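Endonuclease IV (Thermus thermophilus, PDB 3AAM) cleaves phosphodiester bonds at apurinic or apyrimidinic sites in DNA during base excision repair and also has 3'-5' exonuclease activity. Local coordinates at residues G120-L125 with A160-Q165. Residues are numbered along the deposited sequence; the frame is centred on the assembly and turned at random.
Sequences GALKAL and ADTPLQ
An ST turn, rather than a helix or a strand, presents the apolar side chains that 160-165 packs against helix 114-128 of the TIM barrel. The turn lies in the loop between helix 152-159 and strand 165-169, so the contact joins one outer helix to the loop leading into the next-but-one barrel strand, away from the manganese site. Thr162 holds OG1 in the crowded position between its backbone N and carbonyl carbon (chi1 80°). Thr162 OG1 accepts from Leu164 N at 3.0 Å, with an N-H...O angle of 152°, and is also hydrogen-bonded to the carbonyl O of Val159. The same rotation sets Thr162 CG2 beside the backbone N, and Leu122 CD2 lies 4.0 Å from both Thr162 CB and CG2, the two side chains crossing at about a right angle. The two methyls of Leu164 divide along the helix face: CD1 lies 3.9 Å from Ala121 CB, while CD2 goes to Leu125, one turn further on. Leu125 and Leu164 share Leu136 of strand 135-139 as a neighbour, which ties the contact to the barrel wall. Leu125 meets Pro163 tip to tip and crosses Leu164 obliquely, its CD1 3.8 Å from both Pro163 CG and Leu164 CD2.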
ATOM      1  N   GLY A 120     -14.363  -0.790  11.860  1.00 12.07           N
ATOM      2  CA  GLY A 120     -14.373  -1.557  10.625  1.00 12.17           C
ATOM      3  C   GLY A 120     -13.124  -2.398  10.417  1.00 11.67           C
ATOM      4  O   GLY A 120     -13.213  -3.572  10.053  1.00 10.49           O
ATOM      5  N   ALA A 121     -11.955  -1.803  10.636  1.00 10.10           N
ATOM      6  CA  ALA A 121     -10.700  -2.526  10.471  1.00 10.98           C
ATOM      7  C   ALA A 121     -10.652  -3.742  11.388  1.00 10.40           C
ATOM      8  O   ALA A 121     -10.286  -4.838  10.963  1.00  9.62           O
ATOM      9  CB  ALA A 121      -9.522  -1.605  10.765  1.00 11.82           C
ATOM     10  N   LEU A 122     -11.023  -3.549  12.649  1.00 10.13           N
ATOM     11  CA  LEU A 122     -11.010  -4.649  13.608  1.00 11.32           C
ATOM     12  C   LEU A 122     -12.011  -5.744  13.257  1.00 10.44           C
ATOM     13  O   LEU A 122     -11.723  -6.926  13.427  1.00 11.22           O
ATOM     14  CB  LEU A 122     -11.279  -4.118  15.018  1.00 13.30           C
ATOM     15  CG  LEU A 122     -10.125  -3.306  15.613  1.00 13.47           C
ATOM     16  CD1 LEU A 122     -10.540  -2.698  16.942  1.00 15.66           C
ATOM     17  CD2 LEU A 122      -8.913  -4.212  15.787  1.00 16.34           C
ATOM     18  N   LYS A 123     -13.185  -5.356  12.764  1.00 10.76           N
ATOM     19  CA  LYS A 123     -14.202  -6.334  12.395  1.00 10.94           C
ATOM     20  C   LYS A 123     -13.729  -7.198  11.227  1.00 10.10           C
ATOM     21  O   LYS A 123     -13.978  -8.401  11.199  1.00 10.84           O
ATOM     22  CB  LYS A 123     -15.513  -5.626  12.027  1.00 11.17           C
ATOM     23  CG  LYS A 123     -16.682  -6.575  11.764  1.00 13.22           C
ATOM     24  CD  LYS A 123     -16.991  -7.427  12.984  1.00 16.90           C
ATOM     25  CE  LYS A 123     -18.146  -8.381  12.719  1.00 19.95           C
ATOM     26  NZ  LYS A 123     -18.454  -9.221  13.911  1.00 21.13           N
ATOM     27  N   ALA A 124     -13.048  -6.583  10.265  1.00  9.11           N
ATOM     28  CA  ALA A 124     -12.542  -7.315   9.109  1.00  9.96           C
ATOM     29  C   ALA A 124     -11.522  -8.359   9.554  1.00 10.07           C
ATOM     30  O   ALA A 124     -11.533  -9.495   9.078  1.00  9.89           O
ATOM     31  CB  ALA A 124     -11.909  -6.351   8.108  1.00 10.47           C
ATOM     32  N   LEU A 125     -10.638  -7.965  10.467  1.00 11.06           N
ATOM     33  CA  LEU A 125      -9.624  -8.877  10.986  1.00 12.43           C
ATOM     34  C   LEU A 125     -10.286 -10.050  11.698  1.00 12.77           C
ATOM     35  O   LEU A 125      -9.864 -11.196  11.551  1.00 13.05           O
ATOM     36  CB  LEU A 125      -8.697  -8.140  11.958  1.00 12.13           C
ATOM     37  CG  LEU A 125      -7.653  -7.218  11.324  1.00 12.67           C
ATOM     38  CD1 LEU A 125      -6.945  -6.410  12.397  1.00 14.95           C
ATOM     39  CD2 LEU A 125      -6.659  -8.056  10.548  1.00 12.42           C
ATOM     40  N   ALA A 160      -3.490   1.967  17.576  1.00 14.09           N
ATOM     41  CA  ALA A 160      -3.210   1.727  18.988  1.00 15.47           C
ATOM     42  C   ALA A 160      -4.071   0.596  19.540  1.00 16.08           C
ATOM     43  O   ALA A 160      -5.274   0.534  19.282  1.00 13.60           O
ATOM     44  CB  ALA A 160      -3.445   2.999  19.787  1.00 17.59           C
ATOM     45  N   ASP A 161      -3.442  -0.294  20.303  1.00 16.72           N
ATOM     46  CA  ASP A 161      -4.114  -1.434  20.912  1.00 18.93           C
ATOM     47  C   ASP A 161      -4.689  -2.401  19.872  1.00 17.72           C
ATOM     48  O   ASP A 161      -5.688  -3.076  20.123  1.00 19.12           O
ATOM     49  CB  ASP A 161      -5.228  -0.956  21.851  1.00 22.61           C
ATOM     50  CG  ASP A 161      -5.670  -2.030  22.828  1.00 27.38           C
ATOM     51  OD1 ASP A 161      -6.646  -1.796  23.573  1.00 29.96           O
ATOM     52  OD2 ASP A 161      -5.038  -3.108  22.859  1.00 30.94           O
ATOM     53  N   THR A 162      -4.053  -2.463  18.706  1.00 15.16           N
ATOM     54  CA  THR A 162      -4.485  -3.361  17.634  1.00 13.93           C
ATOM     55  C   THR A 162      -3.236  -3.892  16.942  1.00 12.15           C
ATOM     56  O   THR A 162      -2.132  -3.411  17.194  1.00 13.36           O
ATOM     57  CB  THR A 162      -5.306  -2.628  16.551  1.00 13.34           C
ATOM     58  OG1 THR A 162      -4.411  -1.948  15.658  1.00 13.18           O
ATOM     59  CG2 THR A 162      -6.252  -1.617  17.177  1.00 15.17           C
ATOM     60  N   PRO A 163      -3.393  -4.899  16.068  1.00 12.01           N
ATOM     61  CA  PRO A 163      -2.239  -5.451  15.358  1.00 10.41           C
ATOM     62  C   PRO A 163      -2.048  -4.721  14.027  1.00 11.30           C
ATOM     63  O   PRO A 163      -1.249  -5.132  13.194  1.00 10.85           O
ATOM     64  CB  PRO A 163      -2.626  -6.909  15.166  1.00  9.77           C
ATOM     65  CG  PRO A 163      -4.100  -6.808  14.911  1.00 12.02           C
ATOM     66  CD  PRO A 163      -4.553  -5.806  15.961  1.00 11.13           C
ATOM     67  N   LEU A 164      -2.799  -3.641  13.834  1.00 10.02           N
ATOM     68  CA  LEU A 164      -2.706  -2.856  12.608  1.00  9.05           C
ATOM     69  C   LEU A 164      -1.383  -2.108  12.548  1.00  9.52           C
ATOM     70  O   LEU A 164      -0.828  -1.722  13.575  1.00  8.61           O
ATOM     71  CB  LEU A 164      -3.831  -1.820  12.538  1.00 11.08           C
ATOM     72  CG  LEU A 164      -5.287  -2.284  12.548  1.00 10.79           C
ATOM     73  CD1 LEU A 164      -6.214  -1.081  12.699  1.00 13.89           C
ATOM     74  CD2 LEU A 164      -5.581  -3.031  11.264  1.00 15.02           C
ATOM     75  N   GLN A 165      -0.880  -1.922  11.336  1.00  7.66           N
ATOM     76  CA  GLN A 165       0.337  -1.161  11.139  1.00  6.94           C
ATOM     77  C   GLN A 165       0.047  -0.115  10.079  1.00  6.20           C
ATOM     78  O   GLN A 165      -1.087  -0.004   9.616  1.00  7.85           O
ATOM     79  CB  GLN A 165       1.507  -2.069  10.760  1.00  8.90           C
ATOM     80  CG  GLN A 165       2.022  -2.843  11.970  1.00 11.51           C
ATOM     81  CD  GLN A 165       3.292  -3.613  11.696  1.00 12.47           C
ATOM     82  OE1 GLN A 165       4.263  -3.063  11.177  1.00 14.98           O
ATOM     83  NE2 GLN A 165       3.298  -4.896  12.055  1.00 15.83           N
TER